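Local coordinates for protein endo alpha-1,4 polygalactosaminidase (Neosartorya fumigata, PDB 6OJ1) that hydrolyses internal alpha-1,4 linkages of galactosamine-containing polysaccharide as a family GH114 glycoside hydrolase, and so disrupts microbial biofilms, at residues Q35-V38 / G39-W42; V126-I129 / M130-L134; F172-N175 / A176-R180. All blocks are in the same frame, centred on the assembly; numbering follows the deposited sequence.

Contact 1: residues Q35-V38 / G39-W42; sequences QPAV and GTKW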
loop_
_atom_site.group_PDB
_atom_site.type_symbol
_atom_site.label_atom_id
_atom_site.label_comp_id
_atom_site.label_asym_id
_atom_site.label_seq_id
_atom_site.Cartn_x
_atom_site.Cartn_y
_atom_site.Cartn_z
ATOM N N GLN A 35 -13.265 3.737 -8.597
ATOM C CA GLN A 35 -12.289 4.829 -8.530
ATOM C C GLN A 35 -12.655 5.744 -7.371
ATOM O O GLN A 35 -13.524 6.622 -7.522
ATOM C CB GLN A 35 -12.246 5.617 -9.837
ATOM C CG GLN A 35 -11.339 6.843 -9.778
ATOM C CD GLN A 35 -9.890 6.496 -9.453
ATOM O OE1 GLN A 35 -9.165 5.968 -10.299
ATOM N NE2 GLN A 35 -9.460 6.800 -8.222
ATOM N N PRO A 36 -12.032 5.584 -6.203
ATOM C CA PRO A 36 -12.359 6.462 -5.067
ATOM C C PRO A 36 -12.034 7.920 -5.370
ATOM O O PRO A 36 -11.152 8.235 -6.171
ATOM C CB PRO A 36 -11.489 5.914 -3.934
ATOM C CG PRO A 36 -10.320 5.233 -4.655
ATOM C CD PRO A 36 -10.964 4.624 -5.881
ATOM N N ALA A 37 -12.772 8.822 -4.721
ATOM C CA ALA A 37 -12.615 10.238 -5.008
ATOM C C ALA A 37 -11.392 10.798 -4.290
ATOM O O ALA A 37 -10.973 10.290 -3.249
ATOM C CB ALA A 37 -13.865 11.013 -4.594
ATOM N N VAL A 38 -10.808 11.845 -4.881
ATOM C CA VAL A 38 -9.790 12.622 -4.191
ATOM C C VAL A 38 -10.335 13.071 -2.841
ATOM O O VAL A 38 -11.490 13.493 -2.731
ATOM C CB VAL A 38 -9.369 13.832 -5.045
ATOM C CG1 VAL A 38 -8.471 14.768 -4.240
ATOM C CG2 VAL A 38 -8.658 13.371 -6.318
ATOM N N GLY A 39 -9.508 12.966 -1.808
ATOM C CA GLY A 39 -9.895 13.416 -0.484
ATOM C C GLY A 39 -10.658 12.414 0.358
ATOM O O GLY A 39 -11.019 12.738 1.500
ATOM N N THR A 40 -10.909 11.209 -0.150
ATOM C CA THR A 40 -11.678 10.240 0.621
ATOM C C THR A 40 -10.936 9.883 1.901
ATOM O O THR A 40 -9.748 9.548 1.873
ATOM C CB THR A 40 -11.952 8.979 -0.203
ATOM O OG1 THR A 40 -12.754 9.316 -1.346
ATOM C CG2 THR A 40 -12.697 7.962 0.644
ATOM N N LYS A 41 -11.642 9.967 3.029
ATOM C CA LYS A 41 -11.047 9.638 4.318
ATOM C C LYS A 41 -10.803 8.138 4.428
ATOM O O LYS A 41 -11.642 7.323 4.029
ATOM C CB LYS A 41 -11.968 10.096 5.448
ATOM C CG LYS A 41 -11.389 9.939 6.841
ATOM C CD LYS A 41 -12.380 10.511 7.870
ATOM C CE LYS A 41 -11.932 10.266 9.298
ATOM N NZ LYS A 41 -12.941 10.818 10.263
ATOM N N TRP A 42 -9.652 7.769 4.988
ATOM C CA TRP A 42 -9.295 6.363 5.089
ATOM C C TRP A 42 -8.714 6.064 6.463
ATOM O O TRP A 42 -8.415 6.957 7.263
ATOM C CB TRP A 42 -8.314 5.934 3.984
ATOM C CG TRP A 42 -6.878 6.402 4.134
ATOM C CD1 TRP A 42 -6.444 7.674 4.385
ATOM C CD2 TRP A 42 -5.695 5.599 3.971
ATOM N NE1 TRP A 42 -5.063 7.705 4.420
ATOM C CE2 TRP A 42 -4.580 6.448 4.174
ATOM C CE3 TRP A 42 -5.473 4.243 3.682
ATOM C CZ2 TRP A 42 -3.261 5.989 4.102
ATOM C CZ3 TRP A 42 -4.156 3.778 3.605
ATOM C CH2 TRP A 42 -3.065 4.656 3.809
HETATM O O HOH W 1 -14.770 7.891 -2.880
#

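Contact 2: residues V126-I129 / M130-L134; sequences VRQI and MLDRL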
loop_
_atom_site.group_PDB
_atom_site.type_symbol
_atom_site.label_atom_id
_atom_site.label_comp_id
_atom_site.label_asym_id
_atom_site.label_seq_id
_atom_site.Cartn_x
_atom_site.Cartn_y
_atom_site.Cartn_z
ATOM N N VAL A 126 7.704 -15.777 -8.594
ATOM C CA VAL A 126 7.206 -14.668 -7.789
ATOM C C VAL A 126 5.903 -14.136 -8.372
ATOM O O VAL A 126 4.921 -13.904 -7.649
ATOM C CB VAL A 126 8.276 -13.562 -7.689
ATOM C CG1 VAL A 126 7.670 -12.267 -7.080
ATOM C CG2 VAL A 126 9.439 -14.047 -6.804
ATOM N N ARG A 127 5.876 -13.929 -9.684
ATOM C CA ARG A 127 4.666 -13.408 -10.313
ATOM C C ARG A 127 3.482 -14.352 -10.116
ATOM O O ARG A 127 2.365 -13.897 -9.838
ATOM C CB ARG A 127 4.951 -13.119 -11.784
ATOM C CG ARG A 127 5.876 -11.911 -11.887
ATOM C CD ARG A 127 6.026 -11.449 -13.308
ATOM N NE ARG A 127 6.741 -10.177 -13.381
ATOM C CZ ARG A 127 6.601 -9.326 -14.395
ATOM N NH1 ARG A 127 5.754 -9.616 -15.378
ATOM N NH2 ARG A 127 7.283 -8.191 -14.420
ATOM N N GLN A 128 3.712 -15.668 -10.189
ATOM C CA GLN A 128 2.610 -16.605 -9.975
ATOM C C GLN A 128 2.138 -16.576 -8.524
ATOM O O GLN A 128 0.939 -16.692 -8.264
ATOM C CB GLN A 128 3.002 -18.024 -10.383
ATOM C CG GLN A 128 1.841 -19.032 -10.296
ATOM C CD GLN A 128 0.640 -18.642 -11.150
ATOM O OE1 GLN A 128 0.757 -18.494 -12.365
ATOM N NE2 GLN A 128 -0.521 -18.478 -10.514
ATOM N N ILE A 129 3.061 -16.438 -7.568
ATOM C CA ILE A 129 2.647 -16.311 -6.169
ATOM C C ILE A 129 1.780 -15.071 -5.991
ATOM O O ILE A 129 0.763 -15.100 -5.281
ATOM C CB ILE A 129 3.876 -16.281 -5.237
ATOM C CG1 ILE A 129 4.592 -17.637 -5.246
ATOM C CG2 ILE A 129 3.465 -15.888 -3.778
ATOM C CD1 ILE A 129 5.999 -17.563 -4.647
ATOM N N MET A 130 2.160 -13.957 -6.632
ATOM C CA MET A 130 1.347 -12.749 -6.505
ATOM C C MET A 130 -0.016 -12.922 -7.159
ATOM O O MET A 130 -1.004 -12.358 -6.668
ATOM C CB MET A 130 2.072 -11.532 -7.088
ATOM C CG MET A 130 3.399 -11.245 -6.363
ATOM S SD MET A 130 3.239 -11.283 -4.557
ATOM C CE MET A 130 4.930 -11.670 -4.058
ATOM N N LEU A 131 -0.097 -13.683 -8.254
ATOM C CA LEU A 131 -1.408 -14.003 -8.813
ATOM C C LEU A 131 -2.230 -14.828 -7.839
ATOM O O LEU A 131 -3.438 -14.613 -7.709
ATOM C CB LEU A 131 -1.271 -14.759 -10.133
ATOM C CG LEU A 131 -0.680 -13.988 -11.308
ATOM C CD1 LEU A 131 -0.592 -14.910 -12.503
ATOM C CD2 LEU A 131 -1.548 -12.772 -11.620
ATOM N N ASP A 132 -1.596 -15.791 -7.157
ATOM C CA ASP A 132 -2.305 -16.555 -6.124
ATOM C C ASP A 132 -2.816 -15.636 -5.008
ATOM O O ASP A 132 -3.928 -15.827 -4.492
ATOM C CB ASP A 132 -1.392 -17.627 -5.518
ATOM C CG ASP A 132 -1.003 -18.728 -6.493
ATOM O OD1 ASP A 132 -1.545 -18.797 -7.615
ATOM O OD2 ASP A 132 -0.116 -19.529 -6.118
ATOM N N ARG A 133 -2.007 -14.647 -4.607
ATOM C CA ARG A 133 -2.431 -13.721 -3.560
ATOM C C ARG A 133 -3.564 -12.830 -4.047
ATOM O O ARG A 133 -4.486 -12.531 -3.279
ATOM C CB ARG A 133 -1.242 -12.882 -3.077
ATOM C CG ARG A 133 -0.245 -13.695 -2.218
ATOM C CD ARG A 133 1.009 -12.890 -1.852
ATOM N NE ARG A 133 1.902 -13.659 -0.986
ATOM C CZ ARG A 133 2.966 -13.154 -0.366
ATOM N NH1 ARG A 133 3.311 -11.878 -0.534
ATOM N NH2 ARG A 133 3.701 -13.938 0.423
ATOM N N LEU A 134 -3.524 -12.412 -5.324
ATOM C CA LEU A 134 -4.639 -11.641 -5.880
ATOM C C LEU A 134 -5.914 -12.476 -5.955
ATOM O O LEU A 134 -7.015 -11.952 -5.740
ATOM C CB LEU A 134 -4.278 -11.104 -7.273
ATOM C CG LEU A 134 -3.184 -10.022 -7.259
ATOM C CD1 LEU A 134 -2.775 -9.678 -8.710
ATOM C CD2 LEU A 134 -3.601 -8.758 -6.511
#

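Contact 3: residues F172-N175 / A176-R180; sequences FLAN and AAHAR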
loop_
_atom_site.group_PDB
_atom_site.type_symbol
_atom_site.label_atom_id
_atom_site.label_comp_id
_atom_site.label_asym_id
_atom_site.label_seq_id
_atom_site.Cartn_x
_atom_site.Cartn_y
_atom_site.Cartn_z
ATOM N N PHE A 172 1.847 -5.357 -14.486
ATOM C CA PHE A 172 1.397 -6.747 -14.411
ATOM C C PHE A 172 0.412 -6.949 -13.268
ATOM O O PHE A 172 -0.654 -7.553 -13.448
ATOM C CB PHE A 172 2.615 -7.666 -14.238
ATOM C CG PHE A 172 2.297 -9.022 -13.664
ATOM C CD1 PHE A 172 1.882 -10.054 -14.487
ATOM C CD2 PHE A 172 2.475 -9.275 -12.300
ATOM C CE1 PHE A 172 1.611 -11.313 -13.961
ATOM C CE2 PHE A 172 2.208 -10.524 -11.768
ATOM C CZ PHE A 172 1.774 -11.546 -12.606
ATOM N N LEU A 173 0.762 -6.456 -12.075
ATOM C CA LEU A 173 -0.142 -6.546 -10.930
ATOM C C LEU A 173 -1.451 -5.815 -11.202
ATOM O O LEU A 173 -2.525 -6.307 -10.836
ATOM C CB LEU A 173 0.528 -5.971 -9.679
ATOM C CG LEU A 173 1.751 -6.706 -9.118
ATOM C CD1 LEU A 173 2.333 -5.895 -7.953
ATOM C CD2 LEU A 173 1.387 -8.131 -8.647
ATOM N N ALA A 174 -1.385 -4.635 -11.841
ATOM C CA ALA A 174 -2.591 -3.846 -12.087
ATOM C C ALA A 174 -3.527 -4.558 -13.055
ATOM O O ALA A 174 -4.740 -4.623 -12.829
ATOM C CB ALA A 174 -2.231 -2.461 -12.639
ATOM N N ASN A 175 -2.984 -5.087 -14.149
ATOM C CA ASN A 175 -3.826 -5.808 -15.092
ATOM C C ASN A 175 -4.437 -7.045 -14.445
ATOM O O ASN A 175 -5.602 -7.371 -14.697
ATOM C CB ASN A 175 -3.017 -6.171 -16.338
ATOM C CG ASN A 175 -2.568 -4.942 -17.104
ATOM O OD1 ASN A 175 -3.198 -3.881 -17.022
ATOM N ND2 ASN A 175 -1.477 -5.074 -17.849
ATOM N N ALA A 176 -3.670 -7.735 -13.596
ATOM C CA ALA A 176 -4.190 -8.920 -12.915
ATOM C C ALA A 176 -5.267 -8.557 -11.899
ATOM O O ALA A 176 -6.277 -9.269 -11.769
ATOM C CB ALA A 176 -3.056 -9.657 -12.207
ATOM N N ALA A 177 -5.047 -7.479 -11.138
ATOM C CA ALA A 177 -6.070 -7.026 -10.199
ATOM C C ALA A 177 -7.330 -6.603 -10.942
ATOM O O ALA A 177 -8.447 -6.976 -10.563
ATOM C CB ALA A 177 -5.533 -5.866 -9.357
ATOM N N HIS A 178 -7.174 -5.829 -12.020
ATOM C CA HIS A 178 -8.361 -5.383 -12.741
ATOM C C HIS A 178 -9.107 -6.565 -13.343
ATOM O O HIS A 178 -10.339 -6.543 -13.418
ATOM C CB HIS A 178 -7.981 -4.375 -13.834
ATOM C CG HIS A 178 -7.405 -3.097 -13.306
ATOM N ND1 HIS A 178 -6.619 -2.260 -14.072
ATOM C CD2 HIS A 178 -7.499 -2.515 -12.084
ATOM C CE1 HIS A 178 -6.245 -1.223 -13.341
ATOM N NE2 HIS A 178 -6.768 -1.350 -12.132
ATOM N N ALA A 179 -8.381 -7.618 -13.733
ATOM C CA ALA A 179 -9.024 -8.803 -14.299
ATOM C C ALA A 179 -9.853 -9.526 -13.257
ATOM O O ALA A 179 -10.789 -10.256 -13.605
ATOM C CB ALA A 179 -7.982 -9.762 -14.865
ATOM N N ARG A 180 -9.518 -9.326 -11.990
ATOM C CA ARG A 180 -10.252 -9.897 -10.872
ATOM C C ARG A 180 -11.231 -8.903 -10.269
ATOM O O ARG A 180 -11.731 -9.129 -9.160
ATOM C CB ARG A 180 -9.253 -10.397 -9.827
ATOM C CG ARG A 180 -8.374 -11.515 -10.360
ATOM C CD ARG A 180 -7.071 -11.641 -9.563
ATOM N NE ARG A 180 -6.376 -12.886 -9.904
ATOM C CZ ARG A 180 -5.693 -13.090 -11.030
ATOM N NH1 ARG A 180 -5.105 -14.269 -11.238
ATOM N NH2 ARG A 180 -5.615 -12.135 -11.973
#

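Contact 1: residues Q35-V38 / G39-W42
Thr40 turns back on Ala37 and grips its carbonyl oxygen twice. The backbone bond, Thr40 N to Ala37 O, spans 3.2 Å with an N-H...O angle of 150°. The hydroxyl adds a shorter one: Thr40 OG1 stands 2.8 Å from Ala37 O and donates to it. Both donors reach the oxygen from the same face of its carbonyl plane, the amide well above it and the hydroxyl less tilted. The first torsion of Thr40 (chi1 -63°) sets OG1 beside its own backbone N, which is why amide and hydroxyl can converge on one acceptor.

A water ties the same two residues together a second time. It accepts from Ala37 N at 2.9 Å and donates to Thr40 OG1, also at 2.9 Å, so the hydroxyl passes a hydrogen to the carbonyl and receives one from the water.

These bonds close a type II beta turn from Ala37 to Thr40, with Val38 and Gly39 at its two corners. Gly39 takes the third position with a positive phi (86°), where glycine is the common residue of a type II turn because a side chain would crowd Val38 O. The turn lies in the loop that leads into strand 42-45, the first strand of the GH114 (beta/alpha)-barrel sheet.

Apolar contact is made mostly with the rest of the fold: Pro36 and Thr40 both pack on Ile59 of the neighbouring strand 59-63. Val38, at the other corner, touches Asn260.

Before the turn, Gln35 NE2 bonds to Pro36 O at 3.0 Å, in the carbonyl plane and almost straight; the same amide nitrogen also bonds to Gln201 O. Beyond it, Thr40 O accepts from Ser262 OG in strand 261-266.

Contact 2: residues V126-I129 / M130-L134
Val126 O receives the amide of Met130 at 2.9 Å (Met130 N to Val126 O), the first of four successive i to i+4 bonds that run through Arg133 N to Ile129 O and keep this part of helix 124-140 regular alpha.

Gln128 and Asp132 add a side-chain bond one turn apart: Gln128 NE2 donates to Asp132 OD1 over 3.1 Å. The carboxylate oxygen lies in the plane of the amide, but the amide nitrogen stands above the carboxylate plane, the two planes being 48° apart. A bend at chi2 (58°) carries the Gln128 amide round toward Asp132 and across Leu131, whose CD1 is 3.8 Å from Gln128 OE1. The other oxygen, Asp132 OD2, forms a salt bridge with Lys100 NZ, so each carboxylate oxygen has its own partner.

The helix packs on the outside of the (beta/alpha)-barrel; it follows strand 116-119 of the small three-stranded antiparallel sheet and leads into barrel strand 144-148. Val126 and Met130 lie side by side, with Val126 CG1 4.1 Å from Met130 CE. Both touch Leu119 of strand 116-119, and the methionine, bent at chi2, also reaches Phe86 of strand 81-87.

Ile129 and Arg133 run alongside each other in the same direction. Ile129 CG2 comes within 3.9 Å of Arg133 NE, oblique to the guanidinium, whose NE forms a salt bridge with Asp97. Arg127 uses NE on Ile121 O and NH2 on Ser168 OG, and makes a cation-pi contact with Phe172 of helix 163-179.

Contact 3: residues F172-N175 / A176-R180
Ala176 and Asn175 give up the most surface here, followed by Ala174, whose carbonyl oxygen lies against the His178 ring. Ala176 N donates to Phe172 O at 3.0 Å, and the methyl group of Ala176 lies over the preceding turn, CB 3.4 Å from Phe172 O. Its own carbonyl is met by a side chain from four residues on: Arg180 NH2 donates to Ala176 O at 2.9 Å, from above the carbonyl plane, with that oxygen at the edge of the guanidinium. The same arginine forms a salt bridge through NE with Asp135.

Asn175 O accepts from Ala179 N at 3.0 Å, a bond less straight, at 143°. The side-chain oxygen of Asn175 faces outside partners, Thr30 OG1 and Asn199 ND2.

Ala174 O receives the amide of His178 at 2.8 Å and also lies over one face of the imidazole, 3.1 Å above its plane and offset toward the rim. With CG beside its own backbone N (chi1 -64°), the histidine folds back over that carbonyl. Both ring nitrogens are hydrogen-bonded, ND1 with Thr30 OG1 and NE2 with Gln201 OE1, which fixes the rotation of the ring.

This is the C-terminal part of helix 163-179, the helix of a beta-alpha-beta crossover between the parallel strands 144-148 and 183-187 of the (beta/alpha)-barrel.

Contacts 2 and 3 lie on two barrel helices that pack together, the centres of the two contacts about 11 Å apart: Ala176 CB of contact 3 sits 3.5 Å from both Leu131 CD2 and Leu134 CD1 of contact 2. Contact 1 stands apart, its centre about 21 Å from that of contact 3 and 27 Å from that of contact 2, in the loop entering the first strand. Contact 3 is the most buried, with the small Ala176 where the helices meet; contact 2 is partly buried, one side against the barrel and a polar Gln-Asp pair on its outer side. The helices rely on repeated i to i+4 bonds, the partly buried turn on one doubly gripped carbonyl and a water.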